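Local coordinates for FOKI restriction endonuclease (Planomicrobium okeanokoites, PDB 2FOK), which recognises a specific DNA sequence and, as a type IIS restriction endonuclease, cleaves the duplex at a distance from it in a metal-ion-dependent hydrolysis, at residues S322-I325 against E326-Q329; K394-L397 against R398-K402; E430-M433 against K434-Y438; K529-L532 against T533-N536. One frame throughout, in Å; residues are numbered along the deposited sequence.

Interaction 1 of 4, residues S322-I325 against E326-Q329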
loop_
_atom_site.group_PDB
_atom_site.type_symbol
_atom_site.label_atom_id
_atom_site.label_comp_id
_atom_site.label_asym_id
_atom_site.label_seq_id
_atom_site.Cartn_x
_atom_site.Cartn_y
_atom_site.Cartn_z
ATOM N N SER A 322 19.770 -7.158 -23.024
ATOM C CA SER A 322 18.366 -7.442 -23.338
ATOM C C SER A 322 18.154 -8.922 -22.996
ATOM O O SER A 322 18.948 -9.781 -23.396
ATOM C CB SER A 322 18.086 -7.188 -24.825
ATOM O OG SER A 322 16.689 -7.143 -25.103
ATOM N N LEU A 323 17.084 -9.221 -22.266
ATOM C CA LEU A 323 16.822 -10.594 -21.832
ATOM C C LEU A 323 15.374 -11.047 -22.031
ATOM O O LEU A 323 14.452 -10.232 -22.080
ATOM C CB LEU A 323 17.179 -10.719 -20.340
ATOM C CG LEU A 323 18.282 -11.618 -19.776
ATOM C CD1 LEU A 323 19.521 -11.577 -20.636
ATOM C CD2 LEU A 323 18.615 -11.149 -18.371
ATOM N N LYS A 324 15.184 -12.362 -22.137
ATOM C CA LYS A 324 13.852 -12.941 -22.274
ATOM C C LYS A 324 13.477 -13.502 -20.894
ATOM O O LYS A 324 14.316 -14.095 -20.213
ATOM C CB LYS A 324 13.855 -14.062 -23.313
ATOM C CG LYS A 324 13.328 -13.644 -24.688
ATOM C CD LYS A 324 13.761 -14.619 -25.798
ATOM C CE LYS A 324 15.126 -15.268 -25.503
ATOM N NZ LYS A 324 15.434 -16.455 -26.358
ATOM N N ILE A 325 12.225 -13.311 -20.482
ATOM C CA ILE A 325 11.778 -13.784 -19.175
ATOM C C ILE A 325 12.258 -15.191 -18.874
ATOM O O ILE A 325 12.506 -15.530 -17.719
ATOM C CB ILE A 325 10.238 -13.748 -19.049
ATOM C CG1 ILE A 325 9.840 -13.737 -17.570
ATOM C CG2 ILE A 325 9.620 -14.948 -19.748
ATOM C CD1 ILE A 325 9.603 -12.352 -17.008
ATOM N N GLU A 326 12.396 -16.008 -19.914
ATOM C CA GLU A 326 12.852 -17.386 -19.749
ATOM C C GLU A 326 14.332 -17.446 -19.363
ATOM O O GLU A 326 14.771 -18.365 -18.663
ATOM C CB GLU A 326 12.608 -18.173 -21.038
ATOM C CG GLU A 326 11.189 -18.714 -21.167
ATOM C CD GLU A 326 10.283 -17.786 -21.947
ATOM O OE1 GLU A 326 10.800 -16.813 -22.543
ATOM O OE2 GLU A 326 9.056 -18.029 -21.965
ATOM N N GLN A 327 15.105 -16.467 -19.824
ATOM C CA GLN A 327 16.523 -16.418 -19.484
ATOM C C GLN A 327 16.655 -15.866 -18.053
ATOM O O GLN A 327 17.503 -16.304 -17.277
ATOM C CB GLN A 327 17.265 -15.529 -20.483
ATOM C CG GLN A 327 16.783 -15.665 -21.924
ATOM C CD GLN A 327 17.548 -14.766 -22.889
ATOM O OE1 GLN A 327 16.967 -13.895 -23.547
ATOM N NE2 GLN A 327 18.863 -14.974 -22.977
ATOM N N ILE A 328 15.800 -14.908 -17.705
ATOM C CA ILE A 328 15.815 -14.335 -16.364
ATOM C C ILE A 328 15.421 -15.434 -15.393
ATOM O O ILE A 328 16.018 -15.577 -14.328
ATOM C CB ILE A 328 14.806 -13.181 -16.216
ATOM C CG1 ILE A 328 15.320 -11.933 -16.926
ATOM C CG2 ILE A 328 14.590 -12.864 -14.738
ATOM C CD1 ILE A 328 14.223 -10.939 -17.257
ATOM N N GLN A 329 14.405 -16.204 -15.769
ATOM C CA GLN A 329 13.920 -17.297 -14.933
ATOM C C GLN A 329 15.031 -18.320 -14.832
ATOM O O GLN A 329 15.248 -18.927 -13.780
ATOM C CB GLN A 329 12.676 -17.941 -15.555
ATOM C CG GLN A 329 12.394 -19.356 -15.053
ATOM C CD GLN A 329 11.248 -20.013 -15.783
ATOM O OE1 GLN A 329 11.165 -19.956 -17.009
ATOM N NE2 GLN A 329 10.358 -20.648 -15.035
#

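Interaction 2 of 4, residues K394-L397 against R398-K402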
loop_
_atom_site.group_PDB
_atom_site.type_symbol
_atom_site.label_atom_id
_atom_site.label_comp_id
_atom_site.label_asym_id
_atom_site.label_seq_id
_atom_site.Cartn_x
_atom_site.Cartn_y
_atom_site.Cartn_z
ATOM N N LYS A 394 0.008 -18.190 -4.231
ATOM C CA LYS A 394 -0.031 -17.008 -5.093
ATOM C C LYS A 394 0.585 -17.397 -6.433
ATOM O O LYS A 394 0.073 -17.041 -7.503
ATOM C CB LYS A 394 0.797 -15.869 -4.495
ATOM C CG LYS A 394 0.225 -15.266 -3.232
ATOM C CD LYS A 394 1.245 -14.324 -2.606
ATOM C CE LYS A 394 0.764 -13.785 -1.276
ATOM N NZ LYS A 394 1.136 -12.355 -1.154
ATOM N N SER A 395 1.696 -18.127 -6.346
ATOM C CA SER A 395 2.422 -18.581 -7.512
ATOM C C SER A 395 1.573 -19.505 -8.365
ATOM O O SER A 395 1.533 -19.362 -9.586
ATOM C CB SER A 395 3.692 -19.300 -7.083
ATOM O OG SER A 395 4.795 -18.855 -7.858
ATOM N N GLU A 396 0.884 -20.445 -7.716
ATOM C CA GLU A 396 0.027 -21.389 -8.425
ATOM C C GLU A 396 -1.045 -20.676 -9.227
ATOM O O GLU A 396 -1.199 -20.940 -10.404
ATOM C CB GLU A 396 -0.643 -22.364 -7.457
ATOM C CG GLU A 396 -1.433 -23.461 -8.160
ATOM C CD GLU A 396 -2.654 -23.916 -7.382
ATOM O OE1 GLU A 396 -2.644 -23.806 -6.135
ATOM O OE2 GLU A 396 -3.626 -24.390 -8.019
ATOM N N LEU A 397 -1.753 -19.747 -8.591
ATOM C CA LEU A 397 -2.833 -19.004 -9.236
ATOM C C LEU A 397 -2.419 -17.972 -10.290
ATOM O O LEU A 397 -3.231 -17.580 -11.138
ATOM C CB LEU A 397 -3.695 -18.328 -8.162
ATOM C CG LEU A 397 -4.436 -19.252 -7.181
ATOM C CD1 LEU A 397 -5.117 -18.405 -6.107
ATOM C CD2 LEU A 397 -5.468 -20.089 -7.923
ATOM N N ARG A 398 -1.175 -17.502 -10.224
ATOM C CA ARG A 398 -0.679 -16.534 -11.206
ATOM C C ARG A 398 -0.368 -17.311 -12.478
ATOM O O ARG A 398 -0.552 -16.813 -13.588
ATOM C CB ARG A 398 0.592 -15.840 -10.700
ATOM C CG ARG A 398 0.377 -14.362 -10.393
ATOM C CD ARG A 398 1.678 -13.637 -10.124
ATOM N NE ARG A 398 2.248 -14.023 -8.839
ATOM C CZ ARG A 398 2.094 -13.331 -7.721
ATOM N NH1 ARG A 398 1.381 -12.206 -7.722
ATOM N NH2 ARG A 398 2.663 -13.759 -6.606
ATOM N N HIS A 399 0.106 -18.538 -12.293
ATOM C CA HIS A 399 0.423 -19.437 -13.390
ATOM C C HIS A 399 -0.736 -20.428 -13.509
ATOM O O HIS A 399 -0.568 -21.634 -13.315
ATOM C CB HIS A 399 1.705 -20.189 -13.081
ATOM C CG HIS A 399 2.102 -21.171 -14.137
ATOM N ND1 HIS A 399 2.727 -20.795 -15.305
ATOM C CD2 HIS A 399 1.942 -22.512 -14.215
ATOM C CE1 HIS A 399 2.937 -21.861 -16.056
ATOM N NE2 HIS A 399 2.469 -22.917 -15.417
ATOM N N LYS A 400 -1.922 -19.919 -13.808
ATOM C CA LYS A 400 -3.092 -20.779 -13.922
ATOM C C LYS A 400 -4.272 -19.945 -14.370
ATOM O O LYS A 400 -4.989 -20.318 -15.287
ATOM C CB LYS A 400 -3.405 -21.428 -12.572
ATOM C CG LYS A 400 -4.333 -22.618 -12.661
ATOM C CD LYS A 400 -5.121 -22.818 -11.380
ATOM C CE LYS A 400 -4.923 -24.226 -10.846
ATOM N NZ LYS A 400 -3.525 -24.701 -11.080
ATOM N N LEU A 401 -4.466 -18.810 -13.704
ATOM C CA LEU A 401 -5.553 -17.902 -14.041
ATOM C C LEU A 401 -4.996 -16.959 -15.105
ATOM O O LEU A 401 -4.334 -15.977 -14.793
ATOM C CB LEU A 401 -6.003 -17.123 -12.791
ATOM C CG LEU A 401 -6.338 -17.903 -11.500
ATOM C CD1 LEU A 401 -7.190 -17.017 -10.592
ATOM C CD2 LEU A 401 -7.088 -19.214 -11.804
ATOM N N LYS A 402 -5.263 -17.287 -16.364
ATOM C CA LYS A 402 -4.780 -16.523 -17.512
ATOM C C LYS A 402 -5.610 -15.298 -17.876
ATOM O O LYS A 402 -5.277 -14.586 -18.817
ATOM C CB LYS A 402 -4.677 -17.446 -18.732
#

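Interaction 3 of 4, residues E430-M433 against K434-Y438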
loop_
_atom_site.group_PDB
_atom_site.type_symbol
_atom_site.label_atom_id
_atom_site.label_comp_id
_atom_site.label_asym_id
_atom_site.label_seq_id
_atom_site.Cartn_x
_atom_site.Cartn_y
_atom_site.Cartn_z
ATOM N N GLU A 430 -15.340 -4.728 -6.812
ATOM C CA GLU A 430 -14.769 -4.339 -8.095
ATOM C C GLU A 430 -14.565 -5.537 -9.005
ATOM O O GLU A 430 -14.791 -5.451 -10.205
ATOM C CB GLU A 430 -13.444 -3.613 -7.887
ATOM C CG GLU A 430 -12.941 -2.950 -9.141
ATOM C CD GLU A 430 -11.525 -2.466 -9.018
ATOM O OE1 GLU A 430 -10.609 -3.311 -8.965
ATOM O OE2 GLU A 430 -11.322 -1.239 -8.987
ATOM N N PHE A 431 -14.134 -6.651 -8.426
ATOM C CA PHE A 431 -13.927 -7.900 -9.164
ATOM C C PHE A 431 -15.280 -8.422 -9.684
ATOM O O PHE A 431 -15.399 -8.893 -10.819
ATOM C CB PHE A 431 -13.301 -8.948 -8.234
ATOM C CG PHE A 431 -12.717 -10.145 -8.951
ATOM C CD1 PHE A 431 -11.550 -10.028 -9.704
ATOM C CD2 PHE A 431 -13.284 -11.400 -8.809
ATOM C CE1 PHE A 431 -10.956 -11.148 -10.291
ATOM C CE2 PHE A 431 -12.701 -12.522 -9.390
ATOM C CZ PHE A 431 -11.537 -12.395 -10.129
ATOM N N PHE A 432 -16.306 -8.330 -8.848
ATOM C CA PHE A 432 -17.620 -8.805 -9.239
ATOM C C PHE A 432 -18.096 -8.092 -10.496
ATOM O O PHE A 432 -18.486 -8.737 -11.475
ATOM C CB PHE A 432 -18.624 -8.602 -8.097
ATOM C CG PHE A 432 -18.790 -9.814 -7.215
ATOM C CD1 PHE A 432 -19.026 -11.070 -7.774
ATOM C CD2 PHE A 432 -18.691 -9.705 -5.828
ATOM C CE1 PHE A 432 -19.163 -12.207 -6.966
ATOM C CE2 PHE A 432 -18.824 -10.840 -5.003
ATOM C CZ PHE A 432 -19.061 -12.092 -5.575
ATOM N N MET A 433 -18.032 -6.764 -10.472
ATOM C CA MET A 433 -18.475 -5.926 -11.586
ATOM C C MET A 433 -17.571 -5.926 -12.812
ATOM O O MET A 433 -18.048 -5.939 -13.940
ATOM C CB MET A 433 -18.642 -4.477 -11.117
ATOM C CG MET A 433 -20.057 -4.133 -10.698
ATOM S SD MET A 433 -20.112 -3.190 -9.174
ATOM C CE MET A 433 -19.318 -1.677 -9.692
ATOM N N LYS A 434 -16.265 -5.904 -12.586
ATOM C CA LYS A 434 -15.318 -5.854 -13.685
ATOM C C LYS A 434 -15.028 -7.189 -14.343
ATOM O O LYS A 434 -14.832 -7.244 -15.559
ATOM C CB LYS A 434 -14.000 -5.229 -13.206
ATOM C CG LYS A 434 -14.017 -3.712 -13.173
ATOM C CD LYS A 434 -12.609 -3.140 -13.227
ATOM C CE LYS A 434 -12.603 -1.651 -12.904
ATOM N NZ LYS A 434 -11.215 -1.092 -12.877
ATOM N N VAL A 435 -15.009 -8.260 -13.554
ATOM C CA VAL A 435 -14.684 -9.575 -14.090
ATOM C C VAL A 435 -15.851 -10.521 -14.286
ATOM O O VAL A 435 -15.941 -11.187 -15.321
ATOM C CB VAL A 435 -13.614 -10.277 -13.216
ATOM C CG1 VAL A 435 -13.228 -11.629 -13.831
ATOM C CG2 VAL A 435 -12.388 -9.388 -13.098
ATOM N N TYR A 436 -16.736 -10.592 -13.296
ATOM C CA TYR A 436 -17.903 -11.467 -13.375
ATOM C C TYR A 436 -18.918 -10.867 -14.333
ATOM O O TYR A 436 -19.554 -11.581 -15.088
ATOM C CB TYR A 436 -18.538 -11.637 -11.996
ATOM C CG TYR A 436 -17.974 -12.779 -11.184
ATOM C CD1 TYR A 436 -16.770 -12.641 -10.497
ATOM C CD2 TYR A 436 -18.670 -13.984 -11.064
ATOM C CE1 TYR A 436 -16.273 -13.682 -9.700
ATOM C CE2 TYR A 436 -18.190 -15.020 -10.280
ATOM C CZ TYR A 436 -16.988 -14.864 -9.599
ATOM O OH TYR A 436 -16.505 -15.893 -8.819
ATOM N N GLY A 437 -19.061 -9.548 -14.300
ATOM C CA GLY A 437 -19.989 -8.886 -15.199
ATOM C C GLY A 437 -21.232 -8.332 -14.543
ATOM O O GLY A 437 -22.152 -7.884 -15.225
ATOM N N TYR A 438 -21.264 -8.349 -13.218
ATOM C CA TYR A 438 -22.420 -7.867 -12.480
ATOM C C TYR A 438 -22.547 -6.363 -12.548
ATOM O O TYR A 438 -21.593 -5.652 -12.866
ATOM C CB TYR A 438 -22.319 -8.272 -11.005
ATOM C CG TYR A 438 -22.593 -9.739 -10.725
ATOM C CD1 TYR A 438 -23.899 -10.224 -10.658
ATOM C CD2 TYR A 438 -21.542 -10.633 -10.511
ATOM C CE1 TYR A 438 -24.151 -11.566 -10.383
ATOM C CE2 TYR A 438 -21.784 -11.980 -10.234
ATOM C CZ TYR A 438 -23.090 -12.433 -10.171
ATOM O OH TYR A 438 -23.334 -13.753 -9.892
#

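Interaction 4 of 4, residues K529-L532 against T533-N536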
loop_
_atom_site.group_PDB
_atom_site.type_symbol
_atom_site.label_atom_id
_atom_site.label_comp_id
_atom_site.label_asym_id
_atom_site.label_seq_id
_atom_site.Cartn_x
_atom_site.Cartn_y
_atom_site.Cartn_z
ATOM N N LYS A 529 -22.516 -23.501 8.094
ATOM C CA LYS A 529 -23.696 -24.003 7.399
ATOM C C LYS A 529 -24.969 -23.859 8.239
ATOM O O LYS A 529 -26.012 -23.454 7.727
ATOM C CB LYS A 529 -23.499 -25.471 7.010
ATOM C CG LYS A 529 -24.196 -25.893 5.715
ATOM C CD LYS A 529 -24.057 -27.407 5.486
ATOM C CE LYS A 529 -25.058 -27.943 4.447
ATOM N NZ LYS A 529 -26.223 -27.030 4.234
ATOM N N ALA A 530 -24.878 -24.190 9.523
ATOM C CA ALA A 530 -26.021 -24.091 10.419
ATOM C C ALA A 530 -26.562 -22.669 10.421
ATOM O O ALA A 530 -27.759 -22.456 10.619
ATOM C CB ALA A 530 -25.618 -24.503 11.824
ATOM N N GLN A 531 -25.677 -21.697 10.202
ATOM C CA GLN A 531 -26.070 -20.286 10.155
ATOM C C GLN A 531 -26.852 -20.029 8.879
ATOM O O GLN A 531 -27.849 -19.311 8.883
ATOM C CB GLN A 531 -24.831 -19.379 10.174
ATOM C CG GLN A 531 -24.125 -19.291 11.527
ATOM C CD GLN A 531 -25.011 -18.716 12.605
ATOM O OE1 GLN A 531 -25.488 -17.594 12.491
ATOM N NE2 GLN A 531 -25.232 -19.480 13.665
ATOM N N LEU A 532 -26.378 -20.618 7.785
ATOM C CA LEU A 532 -27.009 -20.488 6.469
ATOM C C LEU A 532 -28.385 -21.145 6.487
ATOM O O LEU A 532 -29.346 -20.619 5.925
ATOM C CB LEU A 532 -26.136 -21.167 5.402
ATOM C CG LEU A 532 -25.148 -20.392 4.522
ATOM C CD1 LEU A 532 -24.783 -19.047 5.123
ATOM C CD2 LEU A 532 -23.917 -21.257 4.316
ATOM N N THR A 533 -28.476 -22.300 7.139
ATOM C CA THR A 533 -29.747 -23.026 7.220
ATOM C C THR A 533 -30.796 -22.204 7.971
ATOM O O THR A 533 -31.975 -22.190 7.608
ATOM C CB THR A 533 -29.549 -24.378 7.931
ATOM O OG1 THR A 533 -28.688 -25.197 7.134
ATOM C CG2 THR A 533 -30.875 -25.102 8.124
ATOM N N ARG A 534 -30.349 -21.511 9.012
ATOM C CA ARG A 534 -31.231 -20.691 9.824
ATOM C C ARG A 534 -31.686 -19.426 9.110
ATOM O O ARG A 534 -32.849 -19.049 9.199
ATOM C CB ARG A 534 -30.531 -20.328 11.136
ATOM C CG ARG A 534 -31.351 -19.473 12.078
ATOM C CD ARG A 534 -30.595 -19.242 13.369
ATOM N NE ARG A 534 -29.435 -18.366 13.211
ATOM C CZ ARG A 534 -29.499 -17.048 13.024
ATOM N NH1 ARG A 534 -30.671 -16.440 12.968
ATOM N NH2 ARG A 534 -28.385 -16.327 12.911
ATOM N N LEU A 535 -30.772 -18.768 8.406
ATOM C CA LEU A 535 -31.109 -17.533 7.687
ATOM C C LEU A 535 -32.047 -17.793 6.516
ATOM O O LEU A 535 -32.874 -16.943 6.181
ATOM C CB LEU A 535 -29.846 -16.853 7.159
ATOM C CG LEU A 535 -28.983 -16.041 8.125
ATOM C CD1 LEU A 535 -27.812 -15.472 7.355
ATOM C CD2 LEU A 535 -29.788 -14.917 8.765
ATOM N N ASN A 536 -31.899 -18.958 5.887
ATOM C CA ASN A 536 -32.736 -19.346 4.756
ATOM C C ASN A 536 -34.164 -19.645 5.206
ATOM O O ASN A 536 -35.115 -19.412 4.465
ATOM C CB ASN A 536 -32.172 -20.595 4.075
ATOM C CG ASN A 536 -33.190 -21.269 3.167
ATOM O OD1 ASN A 536 -33.795 -22.285 3.528
ATOM N ND2 ASN A 536 -33.393 -20.698 1.982
#

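Interaction 1 of 4, residues S322-I325 against E326-Q329
With CG anti to its own carbonyl carbon (chi1 -39°) and the chain extended beyond it (chi2 -180°), Gln327 reaches back across the first turn of its helix to the backbone of Lys324, the N-cap residue. There its OE1 accepts the Lys324 N-H at 2.7 Å; the bond is bent, and the donor stands above the amide carbonyl plane. A side chain three residues past the cap thus accepts the N-cap amide, as in one half of a capping box; the reciprocal bond from the N-cap side chain is absent. The Lys324 chain, kinked at chi3, folds over the same oxygen, and its CE lies 3.0 Å from Gln327 OE1.

The main chain answers in the other direction. Lys324 O receives Ile328 N in its carbonyl plane at 3.0 Å; Gln327 N also comes to it, from above that plane, but at 2.5 Å the approach is unusually short and its length doubtful. Gln329 N bonds to Ile325 O at 2.8 Å and carries the helix on. On the apolar side, Leu323 crosses Ile328 at an angle and sets CD2 against its CG1 at 3.7 Å.

The segment turns from strand 323-324 directly into helix 325-334, within the D3 domain, a helix-turn-helix relative. Leu323 pairs with Tyr365 of strand 364-367, Leu323 and Ile328 rest on helix 303-319, and Ile325 packs on helix 341-352.

Interaction 2 of 4, residues K394-L397 against R398-K402
Charge pairing across this helix end is carried by Glu396 and Lys400, whose side chains run side by side in the same direction. Glu396 OE2 and Lys400 NZ form a salt bridge at 3.1 Å whose hydrogen bond is weak. CG of Glu396 is anti to the backbone N (chi1 -174°), and the lysine chain bends at chi3 and chi4, which brings NZ alongside OE2, almost level with the carboxylate and not above it. Lys394 turns its own amino group the other way, to Glu391, Glu410 and Glu413.

Backbone hydrogen bonds close the last turns of helix 389-398. Arg398 N donates to Lys394 O at 3.0 Å and His399 N to Ser395 O at 3.2 Å. His399 then leaves helical geometry, yet Leu401 N still returns to Leu397 O at 3.1 Å, from above the carbonyl plane, which folds the departing chain back against the helix.

Van der Waals contact does the rest. Leu397 CB and Leu401 CG approach at 4.3 Å, and Leu401 goes on to pack against helix 548-560. The Arg398 chain, bent at chi3, curls back beside the helix so that NH2 lies 3.5 Å from Lys394 CB, with Lys394 O over one face of the guanidinium.

Arg398 NE is buried without a partner, and NH1 has a long, weak ion pair with Glu410. That acid also binds Lys394, so the glutamates nearby probably offset the positive charge gathered at this end of the cleavage-domain helix.

Interaction 3 of 4, residues E430-M433 against K434-Y438
Helix 421-436 of the cleavage domain, a member of the PD-(D/E)XK nuclease clan, widens into a pi-type turn at 434-436 before Gly437, with positive phi (109°), ends it. Phe431 O takes both Val435 N at 2.8 Å and, in its carbonyl plane, Tyr436 N at 3.3 Å. One residue on, Phe432 O receives Gly437 N at 3.0 Å and, more weakly, the amides of Tyr436 and Tyr438.

Four rings, Phe431, Phe432, Tyr436 and Tyr438, gather into an aromatic cluster. Phe432 turns an edge to the face of Tyr436, the centroids 5.1 Å apart and the planes at 54°, with CD1 over the rim of the tyrosine ring. Tyr438 runs alongside Phe432, their rings steeply inclined to each other. Phe431, its CG anti to the backbone N (chi1 -165°), swings round to take Val435 CB over the centre of one face in a CH-pi contact. CD2 and CE2 of Phe431 meet Tyr436 CE1, lying near the plane of the tyrosine ring; the two rings are oblique.

The tyrosine hydroxyls are used further out, Tyr436 OH on Leu551 O and Tyr438 OH on Tyr462 OH, while Phe431 packs on helix 548-560. Away from the cluster, Glu430 and Lys434 cross with extended chains and form only a long salt bridge; Glu430 OE1 is taken by Tyr408 OH. At the outgoing end, Met433 CA makes a C-H...O contact with Tyr438 O at 3.4 Å.

Interaction 4 of 4, residues K529-L532 against T533-N536
Helix 528-539 is the crossover of a beta-alpha-beta unit between the parallel strands 515-521 and 542-547 of the cleavage domain, and this contact spans two of its turns. The side-chain link joins Gln531 and Arg534, which lie side by side and point the same way. Arg534 NH2 donates to Gln531 OE1 at 3.2 Å along a nearly straight N-H...O line (164°), the oxygen standing at the guanidinium edge, close to its plane. Bends at chi2 of the glutamine and at chi3 of the arginine let the two groups meet, with their planes 59° apart.

Regular main-chain bonds run beneath. Thr533 N binds Lys529 O at 2.8 Å, Leu535 N binds Gln531 O at 3.0 Å and Asn536 N binds Leu532 O, also at 3.0 Å. Thr533 OG1 sits beside its own backbone N, 3.2 Å from Lys529 O.

Around the helix, Leu532 and Leu535 face the sheet and pack on Phe517 of strand 515-521, Leu532 also touching Val545 of strand 542-547. Gln531 and Arg534 lie against Ile479 of helix 479-494, while Asn536 ND2 bonds to Cys541 O just before strand 542-547.

All four are local contacts between residues close in the chain, at different points of four separate helices: a start in interaction 1, ends in 2 and 3, the body in 4. Interaction 1 belongs to the D3 domain and the other three to the cleavage domain. Helix 341-352 touches both interactions 1 and 2, whose centres lie 19 Å apart; helix 548-560 likewise receives side chains from interactions 2 and 3. Interaction 3 is the most aromatic, with five buried residues; interactions 1 and 4 have two each, the rest more exposed. Interaction 2 has an exposed salt bridge and, beside it, buried basic groups matched by glutamates, interaction 1 an amide cap, and interaction 4 an amide-guanidinium bond.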